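Local coordinates for protein glycoside transferase (Listeria monocytogenes, PDB 6R2M) that probably hydrolyses glycosidic bonds in exopolysaccharide, working outside the cell as a monomeric glycoside hydrolase, at residues 211-216 against 228-233; 236-241 against 281-286. All coordinates share one frame; numbering follows the deposited sequence.

Overall arrangement
Both contacts use helix 228-241, one near each of its ends, and their centres lie 14 Å apart on the same side of the chain's centre. Interaction 1 comes first along the chain: it folds the start of this helix back on the preceding helix 209-223, after a short turn. Interaction 2 then sets its last turns against helix 278-290, with 39 residues intervening. Helix 262-274, which belongs to that intervening span, touches side chains from both contacts. The two therefore act in series, tying one helix to its neighbour in sequence and to a later one within a largely helical chain, consistent with the helix-rich toroids of many glycoside hydrolases.

Interaction 1 (211-216 against 228-233); sequences DQMLIA and PNFDNF
Phe230 reaches from helix 228-241 onto Gln212, Met213 and Ala216 of helix 209-223, the apolar join of a helical hairpin whose short segments run at 130° to each other, 11.2 Å apart at their closest. At that spacing the helices meet through a side chain, and the long, flat phenylalanine spans it, its ring touching all three partners. With CG anti to the backbone N (chi1 -171°), the ring stands out from its helix toward the other.

The apolar packing is close because Ala216 is small: its CB lies 3.6 Å from Phe230 CE2. One turn earlier, Gln212 CB sits 3.7 Å from Phe230 CZ, so the aliphatic root of a polar residue serves as hydrophobic surface. The Gln212 amide, its plane 51° from the ring's, has a polar duty of its own, as OE1 accepts a hydrogen bond from Phe190 N.

A Met-aromatic contact completes the set. Although Met213 leaves its backbone pointing away, its bent, flexible chain brings the sulfur back, and the same side chain also touches Phe267, Leu268 and Tyr271 of helix 262-274. Met213 SD comes in the plane of the ring, at the edge, 3.8 Å from Phe230 CE2.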
ATOM      1  N   ASP A 211       6.053  -7.239   2.498  1.00  7.68           N
ATOM      2  CA  ASP A 211       4.934  -7.656   3.336  1.00  7.65           C
ATOM      3  C   ASP A 211       5.276  -7.519   4.816  1.00  7.99           C
ATOM      4  O   ASP A 211       4.451  -7.037   5.607  1.00  6.72           O
ATOM      5  CB  ASP A 211       4.532  -9.081   2.987  1.00  8.10           C
ATOM      6  CG  ASP A 211       4.249  -9.248   1.497  1.00 15.77           C
ATOM      7  OD1 ASP A 211       3.808  -8.257   0.881  1.00 21.24           O
ATOM      8  OD2 ASP A 211       4.467 -10.347   0.965  1.00 21.69           O
ATOM      9  N   GLN A 212       6.506  -7.880   5.197  1.00  5.82           N
ATOM     10  CA  GLN A 212       6.911  -7.731   6.589  1.00  5.61           C
ATOM     11  C   GLN A 212       6.858  -6.272   7.034  1.00  6.86           C
ATOM     12  O   GLN A 212       6.418  -5.985   8.151  1.00  6.28           O
ATOM     13  CB  GLN A 212       8.308  -8.306   6.800  1.00  7.66           C
ATOM     14  CG  GLN A 212       8.402  -9.831   6.620  1.00  6.62           C
ATOM     15  CD  GLN A 212       7.797 -10.592   7.794  1.00  7.00           C
ATOM     16  OE1 GLN A 212       7.979 -10.194   8.937  1.00  7.42           O
ATOM     17  NE2 GLN A 212       7.082 -11.683   7.512  1.00  7.82           N
ATOM     18  N   MET A 213       7.302  -5.332   6.182  1.00  6.13           N
ATOM     19  CA  MET A 213       7.274  -3.929   6.591  1.00  6.08           C
ATOM     20  C   MET A 213       5.842  -3.440   6.739  1.00  5.91           C
ATOM     21  O   MET A 213       5.531  -2.668   7.653  1.00  7.32           O
ATOM     22  CB  MET A 213       8.016  -3.042   5.578  1.00  7.14           C
ATOM     23  CG  MET A 213       9.537  -3.138   5.618  1.00  9.14           C
ATOM     24  SD  MET A 213      10.262  -2.969   7.257  1.00  8.16           S
ATOM     25  CE  MET A 213       9.493  -1.442   7.824  1.00  8.17           C
ATOM     26  N   LEU A 214       4.947  -3.881   5.853  1.00  6.41           N
ATOM     27  CA  LEU A 214       3.558  -3.447   5.975  1.00  5.70           C
ATOM     28  C   LEU A 214       2.936  -3.969   7.271  1.00  6.33           C
ATOM     29  O   LEU A 214       2.176  -3.253   7.930  1.00  7.74           O
ATOM     30  CB  LEU A 214       2.757  -3.900   4.757  1.00  5.67           C
ATOM     31  CG  LEU A 214       3.120  -3.124   3.480  1.00  5.43           C
ATOM     32  CD1 LEU A 214       2.510  -3.800   2.271  1.00 10.63           C
ATOM     33  CD2 LEU A 214       2.641  -1.671   3.598  1.00 11.49           C
ATOM     34  N   ILE A 215       3.256  -5.206   7.662  1.00  5.44           N
ATOM     35  CA  ILE A 215       2.746  -5.738   8.927  1.00  5.97           C
ATOM     36  C   ILE A 215       3.308  -4.945  10.093  1.00  6.00           C
ATOM     37  O   ILE A 215       2.592  -4.604  11.043  1.00  7.62           O
ATOM     38  CB  ILE A 215       3.084  -7.236   9.067  1.00  7.67           C
ATOM     39  CG1 ILE A 215       2.450  -8.023   7.928  1.00  7.03           C
ATOM     40  CG2 ILE A 215       2.629  -7.775  10.456  1.00  7.34           C
ATOM     41  CD1 ILE A 215       3.009  -9.414   7.783  1.00  7.56           C
ATOM     42  N   ALA A 216       4.601  -4.638  10.044  1.00  5.13           N
ATOM     43  CA  ALA A 216       5.220  -3.905  11.138  1.00  6.44           C
ATOM     44  C   ALA A 216       4.583  -2.540  11.313  1.00  7.99           C
ATOM     45  O   ALA A 216       4.406  -2.070  12.445  1.00  6.49           O
ATOM     46  CB  ALA A 216       6.719  -3.743  10.888  1.00  5.31           C
ATOM     47  N   PRO A 228       9.201  -5.789  19.066  1.00  9.52           N
ATOM     48  CA  PRO A 228      10.638  -5.578  19.302  1.00  6.96           C
ATOM     49  C   PRO A 228      11.539  -6.574  18.609  1.00  8.34           C
ATOM     50  O   PRO A 228      12.709  -6.250  18.367  1.00  8.48           O
ATOM     51  CB  PRO A 228      10.766  -5.698  20.832  1.00  8.58           C
ATOM     52  CG  PRO A 228       9.638  -6.594  21.221  1.00  8.07           C
ATOM     53  CD  PRO A 228       8.500  -6.228  20.285  1.00  9.91           C
ATOM     54  N   ASN A 229      11.045  -7.770  18.288  1.00  6.31           N
ATOM     55  CA  ASN A 229      11.870  -8.750  17.604  1.00  7.23           C
ATOM     56  C   ASN A 229      12.103  -8.344  16.164  1.00  7.90           C
ATOM     57  O   ASN A 229      13.229  -8.422  15.662  1.00  8.24           O
ATOM     58  CB  ASN A 229      11.200 -10.117  17.671  1.00  6.80           C
ATOM     59  CG  ASN A 229      10.935 -10.528  19.082  1.00  9.35           C
ATOM     60  OD1 ASN A 229      11.873 -10.850  19.805  1.00 13.15           O
ATOM     61  ND2 ASN A 229       9.670 -10.481  19.504  1.00 10.75           N
ATOM     62  N   PHE A 230      11.049  -7.910  15.481  1.00  6.76           N
ATOM     63  CA  PHE A 230      11.250  -7.411  14.132  1.00  7.38           C
ATOM     64  C   PHE A 230      12.059  -6.124  14.140  1.00  5.69           C
ATOM     65  O   PHE A 230      12.914  -5.916  13.268  1.00  6.48           O
ATOM     66  CB  PHE A 230       9.903  -7.202  13.440  1.00  5.34           C
ATOM     67  CG  PHE A 230      10.036  -6.892  11.993  1.00  7.45           C
ATOM     68  CD1 PHE A 230      10.468  -7.860  11.103  1.00  9.13           C
ATOM     69  CD2 PHE A 230       9.710  -5.632  11.518  1.00  9.46           C
ATOM     70  CE1 PHE A 230      10.589  -7.572   9.737  1.00 10.12           C
ATOM     71  CE2 PHE A 230       9.824  -5.338  10.168  1.00  6.95           C
ATOM     72  CZ  PHE A 230      10.266  -6.308   9.277  1.00  8.17           C
ATOM     73  N   ASP A 231      11.788  -5.234  15.100  1.00  7.66           N
ATOM     74  CA  ASP A 231      12.520  -3.976  15.135  1.00  7.70           C
ATOM     75  C   ASP A 231      14.003  -4.232  15.337  1.00  7.21           C
ATOM     76  O   ASP A 231      14.837  -3.628  14.655  1.00  6.59           O
ATOM     77  CB  ASP A 231      11.971  -3.070  16.234  1.00  7.41           C
ATOM     78  CG  ASP A 231      12.519  -1.656  16.155  1.00 14.43           C
ATOM     79  OD1 ASP A 231      12.272  -0.975  15.145  1.00 11.32           O
ATOM     80  OD2 ASP A 231      13.208  -1.226  17.104  1.00 16.81           O
ATOM     81  N   ASN A 232      14.348  -5.179  16.218  1.00  7.24           N
ATOM     82  CA  ASN A 232      15.751  -5.495  16.444  1.00  8.69           C
ATOM     83  C   ASN A 232      16.396  -6.085  15.196  1.00  6.65           C
ATOM     84  O   ASN A 232      17.546  -5.760  14.873  1.00  9.25           O
ATOM     85  CB  ASN A 232      15.902  -6.464  17.611  1.00  8.29           C
ATOM     86  CG  ASN A 232      17.314  -6.994  17.731  1.00  9.65           C
ATOM     87  OD1 ASN A 232      17.589  -8.143  17.380  1.00 13.46           O
ATOM     88  ND2 ASN A 232      18.225  -6.149  18.207  1.00  8.71           N
ATOM     89  N   PHE A 233      15.680  -6.946  14.474  1.00  7.96           N
ATOM     90  CA  PHE A 233      16.227  -7.470  13.231  1.00  7.31           C
ATOM     91  C   PHE A 233      16.581  -6.328  12.282  1.00  6.79           C
ATOM     92  O   PHE A 233      17.660  -6.309  11.690  1.00  9.04           O
ATOM     93  CB  PHE A 233      15.229  -8.423  12.571  1.00  9.07           C
ATOM     94  CG  PHE A 233      15.711  -8.964  11.262  1.00 10.33           C
ATOM     95  CD1 PHE A 233      16.645  -9.970  11.228  1.00 13.95           C
ATOM     96  CD2 PHE A 233      15.229  -8.451  10.066  1.00 14.05           C
ATOM     97  CE1 PHE A 233      17.107 -10.470  10.015  1.00 15.46           C
ATOM     98  CE2 PHE A 233      15.682  -8.951   8.845  1.00 16.34           C
ATOM     99  CZ  PHE A 233      16.619  -9.959   8.830  1.00 13.98           C
TER

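Interaction 2 (236-241 against 281-286); sequences TELASK and GKITKE
Leu238 spreads its two methyl groups over Ile283 and Thr284, a small apolar contact between two helices of the helix-rich fold, 228-241 and 278-290. Leu238 CD1 meets Thr284 CG2 at 3.8 Å, the two side chains set roughly perpendicular. The other branch, Leu238 CD2, is 4.1 Å from Ile283 CG2, and here the two side chains lie alongside, pointing in opposite senses. Each residue suits its place: a branched leucine can address two successive positions at once, and both partners are beta-branched, with a methyl held close to their own backbone.

Thr284 also shows how a two-faced side chain is used. Its chi1 of 61° leaves CG2 beside the backbone N, where it can meet Leu238, and sends OG1 another way, to a hydrogen bond with Thr269 OG1. Thr269 belongs to helix 262-274, whose Phe272 touches both Leu238 and Thr284 and whose Leu268 packs on Thr284. That helix thus completes the apolar cluster, with Val244 also lying against Leu238.

Farther out, bonds within segment 236-241 link successive turns of the helix carrying Leu238. Glu237 OE1 receives Lys241 NZ at 2.9 Å on its syn lone pair, in a salt bridge, and that oxygen is also hydrogen-bonded to Tyr248 OH. The four-residue spacing of Glu237 and Lys241 lets the two charges meet along one side of the helix. Nearby, Thr236 O is gripped twice: Ser240 N donates to it at 2.9 Å, while Ser240 OG donates from the opposite face of the carbonyl plane, 2.7 Å from Thr236 O and tilted 23° from that plane.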
ATOM      1  N   THR A 236      19.736  -4.467  13.519  1.00  7.43           N
ATOM      2  CA  THR A 236      20.999  -5.192  13.411  1.00 11.17           C
ATOM      3  C   THR A 236      21.413  -5.402  11.956  1.00 11.32           C
ATOM      4  O   THR A 236      22.612  -5.419  11.653  1.00 12.58           O
ATOM      5  CB  THR A 236      20.919  -6.531  14.151  1.00 15.74           C
ATOM      6  OG1 THR A 236      19.927  -7.376  13.544  1.00 14.53           O
ATOM      7  CG2 THR A 236      20.575  -6.314  15.619  1.00 13.73           C
ATOM      8  N   GLU A 237      20.451  -5.542  11.040  1.00 10.45           N
ATOM      9  CA  GLU A 237      20.786  -5.584   9.619  1.00 10.79           C
ATOM     10  C   GLU A 237      21.406  -4.265   9.171  1.00 10.03           C
ATOM     11  O   GLU A 237      22.457  -4.247   8.517  1.00 10.75           O
ATOM     12  CB  GLU A 237      19.539  -5.896   8.782  1.00 14.33           C
ATOM     13  CG  GLU A 237      19.129  -7.355   8.775  1.00 14.36           C
ATOM     14  CD  GLU A 237      20.198  -8.252   8.173  1.00 18.07           C
ATOM     15  OE1 GLU A 237      20.274  -8.380   6.924  1.00 15.42           O
ATOM     16  OE2 GLU A 237      20.976  -8.824   8.965  1.00 19.64           O
ATOM     17  N   LEU A 238      20.777  -3.141   9.530  1.00  9.82           N
ATOM     18  CA  LEU A 238      21.322  -1.844   9.131  1.00 11.49           C
ATOM     19  C   LEU A 238      22.703  -1.612   9.734  1.00 13.87           C
ATOM     20  O   LEU A 238      23.620  -1.131   9.053  1.00 14.25           O
ATOM     21  CB  LEU A 238      20.366  -0.733   9.548  1.00 13.30           C
ATOM     22  CG  LEU A 238      19.234  -0.452   8.568  1.00 15.22           C
ATOM     23  CD1 LEU A 238      18.340   0.634   9.148  1.00 18.51           C
ATOM     24  CD2 LEU A 238      19.774  -0.048   7.192  1.00 13.68           C
ATOM     25  N   ALA A 239      22.874  -1.957  11.011  1.00 12.20           N
ATOM     26  CA  ALA A 239      24.158  -1.731  11.671  1.00 12.48           C
ATOM     27  C   ALA A 239      25.254  -2.615  11.093  1.00 16.00           C
ATOM     28  O   ALA A 239      26.404  -2.173  10.955  1.00 21.61           O
ATOM     29  CB  ALA A 239      24.019  -1.974  13.172  1.00 14.11           C
ATOM     30  N   SER A 240      24.935  -3.862  10.758  1.00 13.02           N
ATOM     31  CA  SER A 240      25.983  -4.782  10.330  1.00 15.52           C
ATOM     32  C   SER A 240      26.234  -4.737   8.831  1.00 16.71           C
ATOM     33  O   SER A 240      27.376  -4.932   8.399  1.00 17.57           O
ATOM     34  CB  SER A 240      25.650  -6.219  10.753  1.00 17.82           C
ATOM     35  OG  SER A 240      24.473  -6.696  10.117  1.00 19.98           O
ATOM     36  N   LYS A 241      25.206  -4.458   8.030  1.00 14.76           N
ATOM     37  CA  LYS A 241      25.322  -4.506   6.583  1.00 12.67           C
ATOM     38  C   LYS A 241      25.098  -3.167   5.906  1.00 10.47           C
ATOM     39  O   LYS A 241      25.460  -3.024   4.731  1.00 15.43           O
ATOM     40  CB  LYS A 241      24.333  -5.527   6.003  1.00 13.94           C
ATOM     41  CG  LYS A 241      24.559  -6.944   6.539  1.00 16.70           C
ATOM     42  CD  LYS A 241      23.373  -7.847   6.294  1.00 25.41           C
ATOM     43  CE  LYS A 241      23.528  -9.168   7.047  1.00 33.90           C
ATOM     44  NZ  LYS A 241      22.538 -10.189   6.594  1.00 32.23           N
ATOM     45  N   GLY A 281      15.998   6.561  10.051  1.00  8.66           N
ATOM     46  CA  GLY A 281      15.206   7.059   8.939  1.00 11.45           C
ATOM     47  C   GLY A 281      16.025   7.851   7.941  1.00 12.28           C
ATOM     48  O   GLY A 281      15.732   7.825   6.747  1.00 10.70           O
ATOM     49  N   LYS A 282      17.049   8.574   8.418  1.00 10.82           N
ATOM     50  CA  LYS A 282      17.997   9.226   7.513  1.00 12.36           C
ATOM     51  C   LYS A 282      18.769   8.199   6.692  1.00 11.75           C
ATOM     52  O   LYS A 282      18.973   8.379   5.481  1.00 10.74           O
ATOM     53  CB  LYS A 282      18.975  10.085   8.315  1.00 15.84           C
ATOM     54  CG  LYS A 282      18.388  11.336   8.933  1.00 25.89           C
ATOM     55  CD  LYS A 282      19.469  12.141   9.658  1.00 26.74           C
ATOM     56  CE  LYS A 282      19.135  12.310  11.136  1.00 31.99           C
ATOM     57  NZ  LYS A 282      18.709  13.701  11.476  1.00 34.96           N
ATOM     58  N   ILE A 283      19.224   7.127   7.345  1.00  8.20           N
ATOM     59  CA  ILE A 283      19.976   6.079   6.656  1.00  7.33           C
ATOM     60  C   ILE A 283      19.139   5.438   5.559  1.00 10.19           C
ATOM     61  O   ILE A 283      19.622   5.214   4.446  1.00  9.20           O
ATOM     62  CB  ILE A 283      20.477   5.038   7.672  1.00 11.87           C
ATOM     63  CG1 ILE A 283      21.534   5.697   8.573  1.00 12.51           C
ATOM     64  CG2 ILE A 283      21.050   3.825   6.949  1.00 13.34           C
ATOM     65  CD1 ILE A 283      21.911   4.862   9.785  1.00 18.66           C
ATOM     66  N   THR A 284      17.871   5.142   5.842  1.00  8.27           N
ATOM     67  CA  THR A 284      17.082   4.459   4.831  1.00  8.50           C
ATOM     68  C   THR A 284      16.546   5.418   3.776  1.00  7.84           C
ATOM     69  O   THR A 284      16.248   4.980   2.661  1.00  9.07           O
ATOM     70  CB  THR A 284      15.937   3.670   5.474  1.00  7.02           C
ATOM     71  OG1 THR A 284      15.054   4.550   6.184  1.00  8.85           O
ATOM     72  CG2 THR A 284      16.497   2.627   6.458  1.00 10.10           C
ATOM     73  N   LYS A 285      16.404   6.708   4.098  1.00  8.88           N
ATOM     74  CA  LYS A 285      16.107   7.678   3.053  1.00  7.47           C
ATOM     75  C   LYS A 285      17.229   7.717   2.021  1.00  8.75           C
ATOM     76  O   LYS A 285      16.971   7.740   0.813  1.00  9.48           O
ATOM     77  CB  LYS A 285      15.875   9.064   3.656  1.00 10.58           C
ATOM     78  CG  LYS A 285      15.493  10.106   2.606  1.00 13.25           C
ATOM     79  CD  LYS A 285      14.911  11.350   3.247  1.00 25.61           C
ATOM     80  CE  LYS A 285      14.177  12.221   2.229  1.00 25.57           C
ATOM     81  NZ  LYS A 285      15.105  13.044   1.409  1.00 34.43           N
ATOM     82  N   GLU A 286      18.484   7.708   2.479  1.00  9.51           N
ATOM     83  CA  GLU A 286      19.597   7.708   1.532  1.00  7.85           C
ATOM     84  C   GLU A 286      19.635   6.415   0.725  1.00 11.05           C
ATOM     85  O   GLU A 286      19.986   6.437  -0.461  1.00 12.06           O
ATOM     86  CB  GLU A 286      20.919   7.922   2.262  1.00 12.60           C
ATOM     87  CG  GLU A 286      21.035   9.276   2.943  1.00 23.25           C
ATOM     88  CD  GLU A 286      22.434   9.543   3.461  1.00 31.33           C
ATOM     89  OE1 GLU A 286      23.391   8.962   2.911  1.00 35.74           O
ATOM     90  OE2 GLU A 286      22.577  10.331   4.422  1.00 41.72           O
TER